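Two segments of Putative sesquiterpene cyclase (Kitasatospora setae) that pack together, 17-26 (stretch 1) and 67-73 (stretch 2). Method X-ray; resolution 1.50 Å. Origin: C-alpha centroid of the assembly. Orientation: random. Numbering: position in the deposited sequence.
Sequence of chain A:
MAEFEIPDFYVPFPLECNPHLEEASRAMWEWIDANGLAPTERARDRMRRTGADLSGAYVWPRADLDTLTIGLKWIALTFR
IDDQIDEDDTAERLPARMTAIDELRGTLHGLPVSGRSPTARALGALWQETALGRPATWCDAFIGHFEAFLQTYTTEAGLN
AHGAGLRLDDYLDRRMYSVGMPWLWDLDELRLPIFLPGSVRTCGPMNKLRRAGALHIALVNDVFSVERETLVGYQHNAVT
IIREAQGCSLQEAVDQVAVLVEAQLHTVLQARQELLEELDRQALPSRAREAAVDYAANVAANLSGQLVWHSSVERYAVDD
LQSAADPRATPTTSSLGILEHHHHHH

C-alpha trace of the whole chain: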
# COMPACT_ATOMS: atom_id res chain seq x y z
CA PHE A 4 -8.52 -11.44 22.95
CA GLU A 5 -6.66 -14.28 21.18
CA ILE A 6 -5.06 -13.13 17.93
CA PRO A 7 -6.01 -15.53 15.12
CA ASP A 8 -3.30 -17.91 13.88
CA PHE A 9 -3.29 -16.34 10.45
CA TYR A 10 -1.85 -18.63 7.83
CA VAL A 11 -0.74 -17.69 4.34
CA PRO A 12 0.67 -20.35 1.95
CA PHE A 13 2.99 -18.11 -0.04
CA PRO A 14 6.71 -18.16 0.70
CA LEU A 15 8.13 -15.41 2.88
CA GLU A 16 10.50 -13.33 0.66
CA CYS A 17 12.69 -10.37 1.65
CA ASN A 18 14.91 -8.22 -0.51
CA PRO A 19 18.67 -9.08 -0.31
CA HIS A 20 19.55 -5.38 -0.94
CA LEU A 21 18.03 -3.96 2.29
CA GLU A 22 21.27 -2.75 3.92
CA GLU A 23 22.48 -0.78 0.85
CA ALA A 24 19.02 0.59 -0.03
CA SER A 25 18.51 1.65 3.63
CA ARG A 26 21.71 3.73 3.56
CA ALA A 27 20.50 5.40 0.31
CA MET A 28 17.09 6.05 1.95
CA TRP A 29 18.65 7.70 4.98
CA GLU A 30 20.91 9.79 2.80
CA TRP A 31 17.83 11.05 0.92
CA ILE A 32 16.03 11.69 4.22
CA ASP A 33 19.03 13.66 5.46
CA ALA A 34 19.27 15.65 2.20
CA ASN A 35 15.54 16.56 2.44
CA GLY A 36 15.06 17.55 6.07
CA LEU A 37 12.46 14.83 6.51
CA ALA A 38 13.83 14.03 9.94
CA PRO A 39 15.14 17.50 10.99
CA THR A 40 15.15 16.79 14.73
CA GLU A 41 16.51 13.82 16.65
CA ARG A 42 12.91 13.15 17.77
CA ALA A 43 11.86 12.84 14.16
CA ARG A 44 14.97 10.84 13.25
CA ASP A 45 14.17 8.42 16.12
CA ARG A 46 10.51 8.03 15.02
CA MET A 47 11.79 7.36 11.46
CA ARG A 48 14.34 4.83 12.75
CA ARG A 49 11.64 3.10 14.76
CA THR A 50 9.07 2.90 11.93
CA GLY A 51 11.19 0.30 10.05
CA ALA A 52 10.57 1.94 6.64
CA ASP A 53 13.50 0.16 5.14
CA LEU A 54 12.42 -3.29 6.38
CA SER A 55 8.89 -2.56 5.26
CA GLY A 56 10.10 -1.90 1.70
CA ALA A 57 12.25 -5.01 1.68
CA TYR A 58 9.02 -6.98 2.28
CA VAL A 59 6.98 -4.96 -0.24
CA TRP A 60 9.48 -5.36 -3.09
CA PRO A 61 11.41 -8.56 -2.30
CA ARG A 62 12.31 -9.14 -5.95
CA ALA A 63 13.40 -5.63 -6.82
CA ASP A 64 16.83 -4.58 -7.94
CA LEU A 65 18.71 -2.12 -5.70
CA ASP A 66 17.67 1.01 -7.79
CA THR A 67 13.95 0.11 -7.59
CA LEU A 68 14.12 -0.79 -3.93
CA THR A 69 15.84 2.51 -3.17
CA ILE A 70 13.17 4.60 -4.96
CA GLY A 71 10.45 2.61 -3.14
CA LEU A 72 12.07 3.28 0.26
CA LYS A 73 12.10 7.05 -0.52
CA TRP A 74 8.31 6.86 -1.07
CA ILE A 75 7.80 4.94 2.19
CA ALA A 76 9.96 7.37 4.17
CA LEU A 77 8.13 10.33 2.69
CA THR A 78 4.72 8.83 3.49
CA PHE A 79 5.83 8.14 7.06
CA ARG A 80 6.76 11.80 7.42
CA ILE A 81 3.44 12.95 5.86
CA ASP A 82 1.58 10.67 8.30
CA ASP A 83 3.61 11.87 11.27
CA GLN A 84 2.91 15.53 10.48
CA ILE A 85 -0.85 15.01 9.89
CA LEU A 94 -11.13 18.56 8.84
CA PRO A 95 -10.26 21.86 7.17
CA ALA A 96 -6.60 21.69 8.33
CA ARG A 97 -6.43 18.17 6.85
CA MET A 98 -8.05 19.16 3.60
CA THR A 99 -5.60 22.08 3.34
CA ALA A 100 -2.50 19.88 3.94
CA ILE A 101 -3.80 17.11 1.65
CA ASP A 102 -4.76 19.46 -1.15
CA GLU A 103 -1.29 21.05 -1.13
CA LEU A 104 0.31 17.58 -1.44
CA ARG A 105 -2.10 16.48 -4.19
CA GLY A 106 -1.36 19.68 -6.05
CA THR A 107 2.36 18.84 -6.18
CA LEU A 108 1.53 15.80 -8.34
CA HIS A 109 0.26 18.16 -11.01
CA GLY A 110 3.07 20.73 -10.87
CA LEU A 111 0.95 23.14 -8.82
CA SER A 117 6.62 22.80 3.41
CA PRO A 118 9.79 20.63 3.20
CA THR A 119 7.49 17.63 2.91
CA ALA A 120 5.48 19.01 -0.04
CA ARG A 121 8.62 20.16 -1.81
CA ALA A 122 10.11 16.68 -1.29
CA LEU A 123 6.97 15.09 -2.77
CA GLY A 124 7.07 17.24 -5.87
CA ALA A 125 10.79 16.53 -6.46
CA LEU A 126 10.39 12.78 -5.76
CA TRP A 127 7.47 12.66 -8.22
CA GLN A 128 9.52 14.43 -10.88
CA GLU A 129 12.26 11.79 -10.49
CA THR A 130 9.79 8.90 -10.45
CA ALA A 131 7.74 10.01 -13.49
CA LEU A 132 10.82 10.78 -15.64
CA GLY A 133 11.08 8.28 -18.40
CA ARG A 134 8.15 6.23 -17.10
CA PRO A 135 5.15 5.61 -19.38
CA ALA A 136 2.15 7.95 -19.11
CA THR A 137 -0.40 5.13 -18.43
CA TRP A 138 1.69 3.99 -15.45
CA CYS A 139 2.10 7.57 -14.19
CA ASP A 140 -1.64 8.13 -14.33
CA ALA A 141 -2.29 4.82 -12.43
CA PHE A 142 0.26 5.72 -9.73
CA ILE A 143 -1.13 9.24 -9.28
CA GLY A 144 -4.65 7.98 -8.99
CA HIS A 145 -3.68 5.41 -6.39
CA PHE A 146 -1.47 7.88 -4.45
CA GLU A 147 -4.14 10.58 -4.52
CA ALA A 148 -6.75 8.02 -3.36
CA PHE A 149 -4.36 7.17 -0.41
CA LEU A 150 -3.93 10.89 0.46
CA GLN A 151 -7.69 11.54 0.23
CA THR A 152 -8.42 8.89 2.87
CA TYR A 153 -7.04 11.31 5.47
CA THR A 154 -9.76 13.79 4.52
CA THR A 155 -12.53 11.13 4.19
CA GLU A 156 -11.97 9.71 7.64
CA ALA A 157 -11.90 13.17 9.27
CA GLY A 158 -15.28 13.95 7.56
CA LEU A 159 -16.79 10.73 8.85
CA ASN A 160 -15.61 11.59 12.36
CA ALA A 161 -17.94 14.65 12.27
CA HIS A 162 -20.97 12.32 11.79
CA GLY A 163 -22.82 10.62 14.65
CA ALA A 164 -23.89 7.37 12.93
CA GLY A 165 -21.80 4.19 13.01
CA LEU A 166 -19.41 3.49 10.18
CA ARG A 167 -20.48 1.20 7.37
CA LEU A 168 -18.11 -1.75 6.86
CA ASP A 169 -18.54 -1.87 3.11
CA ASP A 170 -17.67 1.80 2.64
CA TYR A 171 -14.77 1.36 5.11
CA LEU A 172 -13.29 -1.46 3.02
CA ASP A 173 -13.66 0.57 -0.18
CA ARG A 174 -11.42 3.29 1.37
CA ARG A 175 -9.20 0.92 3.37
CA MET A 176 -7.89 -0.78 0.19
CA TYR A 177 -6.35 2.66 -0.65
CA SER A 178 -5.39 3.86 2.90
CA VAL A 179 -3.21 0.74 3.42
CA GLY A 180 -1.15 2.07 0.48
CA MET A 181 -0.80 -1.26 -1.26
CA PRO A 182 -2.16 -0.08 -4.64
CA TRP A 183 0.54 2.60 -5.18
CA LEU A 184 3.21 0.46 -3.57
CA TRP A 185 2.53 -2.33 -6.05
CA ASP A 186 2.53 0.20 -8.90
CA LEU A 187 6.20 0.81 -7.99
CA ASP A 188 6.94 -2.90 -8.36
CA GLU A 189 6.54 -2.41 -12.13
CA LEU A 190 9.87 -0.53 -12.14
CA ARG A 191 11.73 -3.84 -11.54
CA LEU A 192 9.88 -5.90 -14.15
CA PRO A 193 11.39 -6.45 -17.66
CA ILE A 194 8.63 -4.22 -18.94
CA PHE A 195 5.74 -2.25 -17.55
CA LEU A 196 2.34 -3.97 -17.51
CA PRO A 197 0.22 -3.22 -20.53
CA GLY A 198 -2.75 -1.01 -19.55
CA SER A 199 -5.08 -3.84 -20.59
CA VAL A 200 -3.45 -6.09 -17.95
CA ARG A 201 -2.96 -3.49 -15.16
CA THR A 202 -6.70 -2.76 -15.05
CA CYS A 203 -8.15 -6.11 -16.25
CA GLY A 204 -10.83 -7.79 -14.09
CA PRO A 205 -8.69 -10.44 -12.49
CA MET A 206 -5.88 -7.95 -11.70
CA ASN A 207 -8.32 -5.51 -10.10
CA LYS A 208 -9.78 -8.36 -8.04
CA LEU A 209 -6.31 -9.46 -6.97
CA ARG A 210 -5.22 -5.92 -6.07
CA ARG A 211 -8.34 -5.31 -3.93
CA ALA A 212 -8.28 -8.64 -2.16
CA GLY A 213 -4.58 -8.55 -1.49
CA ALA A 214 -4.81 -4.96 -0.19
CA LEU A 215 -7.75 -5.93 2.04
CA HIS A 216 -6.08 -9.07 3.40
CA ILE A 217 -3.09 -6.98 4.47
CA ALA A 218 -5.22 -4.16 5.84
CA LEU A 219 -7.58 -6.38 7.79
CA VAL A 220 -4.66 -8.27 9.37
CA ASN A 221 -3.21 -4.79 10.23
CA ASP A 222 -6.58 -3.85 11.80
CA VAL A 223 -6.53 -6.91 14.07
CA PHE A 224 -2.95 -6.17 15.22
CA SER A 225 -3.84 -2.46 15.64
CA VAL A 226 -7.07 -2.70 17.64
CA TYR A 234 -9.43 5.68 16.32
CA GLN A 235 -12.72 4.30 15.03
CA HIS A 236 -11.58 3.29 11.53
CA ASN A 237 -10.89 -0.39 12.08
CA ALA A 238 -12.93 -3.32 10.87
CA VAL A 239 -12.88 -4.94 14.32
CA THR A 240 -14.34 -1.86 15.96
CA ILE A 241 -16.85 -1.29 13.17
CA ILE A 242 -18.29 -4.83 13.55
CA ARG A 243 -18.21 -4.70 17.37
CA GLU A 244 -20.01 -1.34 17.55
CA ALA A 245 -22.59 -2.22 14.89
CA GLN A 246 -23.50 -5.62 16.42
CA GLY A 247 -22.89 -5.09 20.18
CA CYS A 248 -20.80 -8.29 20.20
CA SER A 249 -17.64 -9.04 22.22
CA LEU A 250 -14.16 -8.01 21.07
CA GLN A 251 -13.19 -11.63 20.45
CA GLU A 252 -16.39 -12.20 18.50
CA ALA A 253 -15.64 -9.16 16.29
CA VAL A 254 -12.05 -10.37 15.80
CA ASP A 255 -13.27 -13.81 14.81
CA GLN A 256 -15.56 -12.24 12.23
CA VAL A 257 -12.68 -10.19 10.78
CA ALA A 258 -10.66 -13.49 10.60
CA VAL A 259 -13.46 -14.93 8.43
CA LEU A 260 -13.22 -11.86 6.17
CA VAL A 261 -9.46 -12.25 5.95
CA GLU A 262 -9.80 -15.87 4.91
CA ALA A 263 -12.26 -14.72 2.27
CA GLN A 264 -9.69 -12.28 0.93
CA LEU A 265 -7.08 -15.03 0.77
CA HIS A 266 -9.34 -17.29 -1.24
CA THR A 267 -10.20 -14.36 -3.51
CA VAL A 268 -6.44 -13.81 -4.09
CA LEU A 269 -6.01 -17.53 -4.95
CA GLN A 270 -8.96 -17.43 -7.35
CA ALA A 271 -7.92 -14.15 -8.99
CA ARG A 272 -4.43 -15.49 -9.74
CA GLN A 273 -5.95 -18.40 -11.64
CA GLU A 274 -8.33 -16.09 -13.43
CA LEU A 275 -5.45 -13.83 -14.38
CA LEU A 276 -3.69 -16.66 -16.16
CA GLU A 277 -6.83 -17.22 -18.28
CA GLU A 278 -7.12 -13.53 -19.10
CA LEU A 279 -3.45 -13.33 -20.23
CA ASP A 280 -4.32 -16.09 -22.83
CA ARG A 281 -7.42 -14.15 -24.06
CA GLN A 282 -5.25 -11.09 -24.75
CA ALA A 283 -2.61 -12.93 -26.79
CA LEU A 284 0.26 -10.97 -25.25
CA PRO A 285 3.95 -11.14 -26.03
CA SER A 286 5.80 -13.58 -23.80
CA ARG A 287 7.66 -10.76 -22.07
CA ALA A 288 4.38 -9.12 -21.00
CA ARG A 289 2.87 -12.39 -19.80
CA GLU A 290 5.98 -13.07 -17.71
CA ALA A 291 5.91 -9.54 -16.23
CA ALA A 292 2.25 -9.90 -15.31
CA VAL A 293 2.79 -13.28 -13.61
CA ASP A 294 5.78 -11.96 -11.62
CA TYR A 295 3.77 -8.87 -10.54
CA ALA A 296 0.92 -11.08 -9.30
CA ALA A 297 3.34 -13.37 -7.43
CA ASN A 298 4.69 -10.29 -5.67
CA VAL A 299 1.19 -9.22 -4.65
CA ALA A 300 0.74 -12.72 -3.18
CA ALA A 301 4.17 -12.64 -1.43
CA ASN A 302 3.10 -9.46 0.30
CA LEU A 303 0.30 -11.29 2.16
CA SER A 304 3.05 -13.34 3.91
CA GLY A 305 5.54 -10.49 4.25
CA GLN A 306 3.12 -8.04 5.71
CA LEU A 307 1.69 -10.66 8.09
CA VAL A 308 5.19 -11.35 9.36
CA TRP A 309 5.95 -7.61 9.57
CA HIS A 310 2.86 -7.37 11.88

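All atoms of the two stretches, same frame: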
# COMPACT_ATOMS: atom_id res chain seq x y z
N CYS A 17 12.19 -11.64 1.17
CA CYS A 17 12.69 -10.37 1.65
C CYS A 17 13.82 -9.95 0.71
O CYS A 17 14.54 -10.77 0.16
CB CYS A 17 13.18 -10.44 3.10
SG CYS A 17 13.39 -8.84 3.93
N ASN A 18 13.93 -8.65 0.44
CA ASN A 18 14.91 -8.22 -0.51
C ASN A 18 16.36 -8.31 0.02
O ASN A 18 16.65 -7.78 1.08
CB ASN A 18 14.62 -6.77 -0.90
CG ASN A 18 15.30 -6.38 -2.17
OD1 ASN A 18 16.53 -6.40 -2.23
ND2 ASN A 18 14.53 -6.10 -3.23
N PRO A 19 17.27 -8.96 -0.74
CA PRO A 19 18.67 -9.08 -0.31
C PRO A 19 19.43 -7.74 -0.26
O PRO A 19 20.53 -7.65 0.35
CB PRO A 19 19.27 -9.98 -1.39
CG PRO A 19 18.38 -9.93 -2.55
CD PRO A 19 17.02 -9.62 -2.05
N HIS A 20 18.86 -6.68 -0.85
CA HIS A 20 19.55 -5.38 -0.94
C HIS A 20 19.19 -4.36 0.17
O HIS A 20 19.51 -3.16 0.05
CB HIS A 20 19.28 -4.75 -2.30
CG HIS A 20 19.69 -5.58 -3.46
ND1 HIS A 20 21.01 -5.88 -3.72
CD2 HIS A 20 18.96 -6.17 -4.44
CE1 HIS A 20 21.07 -6.62 -4.82
NE2 HIS A 20 19.85 -6.79 -5.29
N LEU A 21 18.52 -4.81 1.22
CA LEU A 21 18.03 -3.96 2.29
C LEU A 21 19.10 -3.01 2.88
O LEU A 21 18.89 -1.82 3.03
CB LEU A 21 17.47 -4.81 3.41
CG LEU A 21 17.06 -4.09 4.70
CD1 LEU A 21 16.06 -2.97 4.45
CD2 LEU A 21 16.52 -5.07 5.73
N GLU A 22 20.26 -3.55 3.21
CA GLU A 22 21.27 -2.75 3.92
C GLU A 22 21.71 -1.56 3.04
O GLU A 22 21.68 -0.42 3.48
CB GLU A 22 22.44 -3.64 4.42
CG GLU A 22 22.54 -3.74 5.95
CD GLU A 22 21.35 -4.45 6.63
OE1 GLU A 22 21.30 -5.70 6.61
OE2 GLU A 22 20.50 -3.76 7.24
N GLU A 23 22.06 -1.83 1.79
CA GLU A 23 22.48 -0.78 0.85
C GLU A 23 21.35 0.20 0.51
O GLU A 23 21.54 1.43 0.50
CB GLU A 23 22.97 -1.42 -0.45
CG GLU A 23 23.66 -0.51 -1.44
CD GLU A 23 24.54 -1.29 -2.43
OE1 GLU A 23 24.45 -2.55 -2.48
OE2 GLU A 23 25.34 -0.65 -3.15
N ALA A 24 20.15 -0.32 0.26
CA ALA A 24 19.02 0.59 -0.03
C ALA A 24 18.70 1.46 1.18
O ALA A 24 18.34 2.62 1.01
CB ALA A 24 17.81 -0.19 -0.41
N SER A 25 18.78 0.91 2.39
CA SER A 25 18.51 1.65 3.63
C SER A 25 19.47 2.81 3.80
O SER A 25 19.04 3.91 4.14
CB SER A 25 18.58 0.76 4.86
OG SER A 25 18.31 1.54 6.02
N ARG A 26 20.75 2.60 3.51
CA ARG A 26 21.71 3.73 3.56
C ARG A 26 21.34 4.81 2.52
O ARG A 26 21.45 6.00 2.82
CB ARG A 26 23.15 3.24 3.33
CG ARG A 26 23.83 2.70 4.58
CD ARG A 26 25.33 2.52 4.35
NE ARG A 26 25.63 1.63 3.21
CZ ARG A 26 25.67 0.29 3.27
NH1 ARG A 26 25.43 -0.35 4.42
NH2 ARG A 26 25.95 -0.42 2.17
N THR A 67 15.41 0.09 -7.85
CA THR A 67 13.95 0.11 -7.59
C THR A 67 13.68 0.09 -6.11
O THR A 67 12.80 0.83 -5.61
CB THR A 67 13.24 -1.07 -8.30
OG1 THR A 67 13.46 -0.94 -9.71
CG2 THR A 67 11.76 -1.08 -8.04
N LEU A 68 14.34 -0.79 -5.36
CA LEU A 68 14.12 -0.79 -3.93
C LEU A 68 14.38 0.60 -3.30
O LEU A 68 13.64 1.04 -2.41
CB LEU A 68 14.96 -1.87 -3.24
CG LEU A 68 14.79 -1.97 -1.73
CD1 LEU A 68 13.37 -2.25 -1.30
CD2 LEU A 68 15.74 -3.01 -1.13
N THR A 69 15.47 1.24 -3.74
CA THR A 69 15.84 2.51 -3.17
C THR A 69 14.75 3.60 -3.46
O THR A 69 14.36 4.29 -2.51
CB THR A 69 17.18 2.96 -3.76
OG1 THR A 69 18.21 2.02 -3.37
CG2 THR A 69 17.52 4.31 -3.27
N ILE A 70 14.23 3.66 -4.67
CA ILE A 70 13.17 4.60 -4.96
C ILE A 70 11.94 4.27 -4.10
O ILE A 70 11.30 5.15 -3.55
CB ILE A 70 12.90 4.74 -6.47
CG1 ILE A 70 12.18 3.65 -7.04
CG2 ILE A 70 14.13 4.96 -7.27
CD1 ILE A 70 12.14 3.67 -8.54
N GLY A 71 11.60 3.00 -3.99
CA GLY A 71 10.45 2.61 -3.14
C GLY A 71 10.62 3.04 -1.68
O GLY A 71 9.69 3.54 -1.03
N LEU A 72 11.83 2.88 -1.14
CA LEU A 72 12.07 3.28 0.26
C LEU A 72 11.93 4.81 0.43
O LEU A 72 11.49 5.27 1.49
CB LEU A 72 13.44 2.84 0.73
CG LEU A 72 13.73 1.36 0.90
CD1 LEU A 72 15.01 1.16 1.69
CD2 LEU A 72 12.55 0.66 1.51
N LYS A 73 12.32 5.61 -0.59
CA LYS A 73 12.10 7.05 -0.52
C LYS A 73 10.59 7.37 -0.39
O LYS A 73 10.20 8.19 0.42
CB LYS A 73 12.71 7.76 -1.76
CG LYS A 73 14.24 7.65 -1.81
CD LYS A 73 14.80 8.32 -3.03
CE LYS A 73 16.30 8.15 -3.09
NZ LYS A 73 16.84 8.65 -4.41

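Contact between residues 17-26 and 67-73 of the putative sesquiterpene cyclase from Kitasatospora setae. The first stretch enters through a loop and turns into a helix at Leu 21; the second is helical throughout. The two helix axes approach to 8.8 Å and their N-to-C directions differ by 49°, so the helices run in broadly the same sense while crossing obliquely. The contact is small, burying 288 Å² summed over both sides, and no hydrogen bond spans it; the direct contacts between the stretches are van der Waals packing.

Apolar packing centres on Ala 24. Its CA-to-CB bond points toward the second helix, and its CA lies 4.9 Å from the CA of Thr 69, a close backbone approach that the short methyl side chain accommodates. Two leucines one helical turn apart, Leu 68 and Leu 72, both point toward the first stretch and converge on this methyl: Ala 24 CB is 3.6 Å from Leu 68 CD2 and 3.8 Å from Leu 72 CD1. The spacing of four residues puts both leucines on the same face of their helix, with Ala 24 within reach of each. Leu 68 (chi1 t, chi2 p) and Leu 72 (chi1 m, chi2 t) do so with different rotamers.

Side chain against backbone contacts extend the same packing. Leu 72 CD1 lies 3.7 Å from Ala 24 O and 3.8 Å from Ser 25 N, so this methyl rests on the helix backbone as well as on the alanine. Leu 72 CD1 makes no hydrogen bond with these atoms; Ser 25 N donates within its own helix to Leu 21 O at 2.8 Å. At the start of the helix Leu 68 CD2 plays a similar part, 3.9 Å from His 20 C and 4.1 Å from Leu 21 N. The side chain of Leu 21 itself begins away from the second stretch, and although its end comes nearer, Leu 21 CD1 stays 5.1 Å from Leu 72 CD1.

Polar residues meet the other stretch without bonding to it. Asn 18 CG is 3.6 Å from Leu 68 CD2, placing the amide group against a methyl. Its polar atoms are used otherwise: Asn 18 OD1 accepts from His 20 N at 2.7 Å with an N-H...acceptor angle of 159°, bracing the type I turn from Asn 18 to Leu 21, and ND2 is bonded elsewhere in the structure. Thr 69 points sideways, with OG1 3.7 Å from Ala 24 CB; this is a packing contact, and the hydroxyl is hydrogen-bonded to a residue adjoining one of the stretches.

Hydrogen bonds within each stretch link residues that take part in the contact. His 20 occupies the N-cap position, and its carbonyl oxygen accepts from Ala 24 N at 2.9 Å, linking the cap directly to the central residue of the contact. In the second helix, Leu 72 N donates to Leu 68 O at 2.9 Å, joining the backbones of the two leucines that contact the alanine methyl.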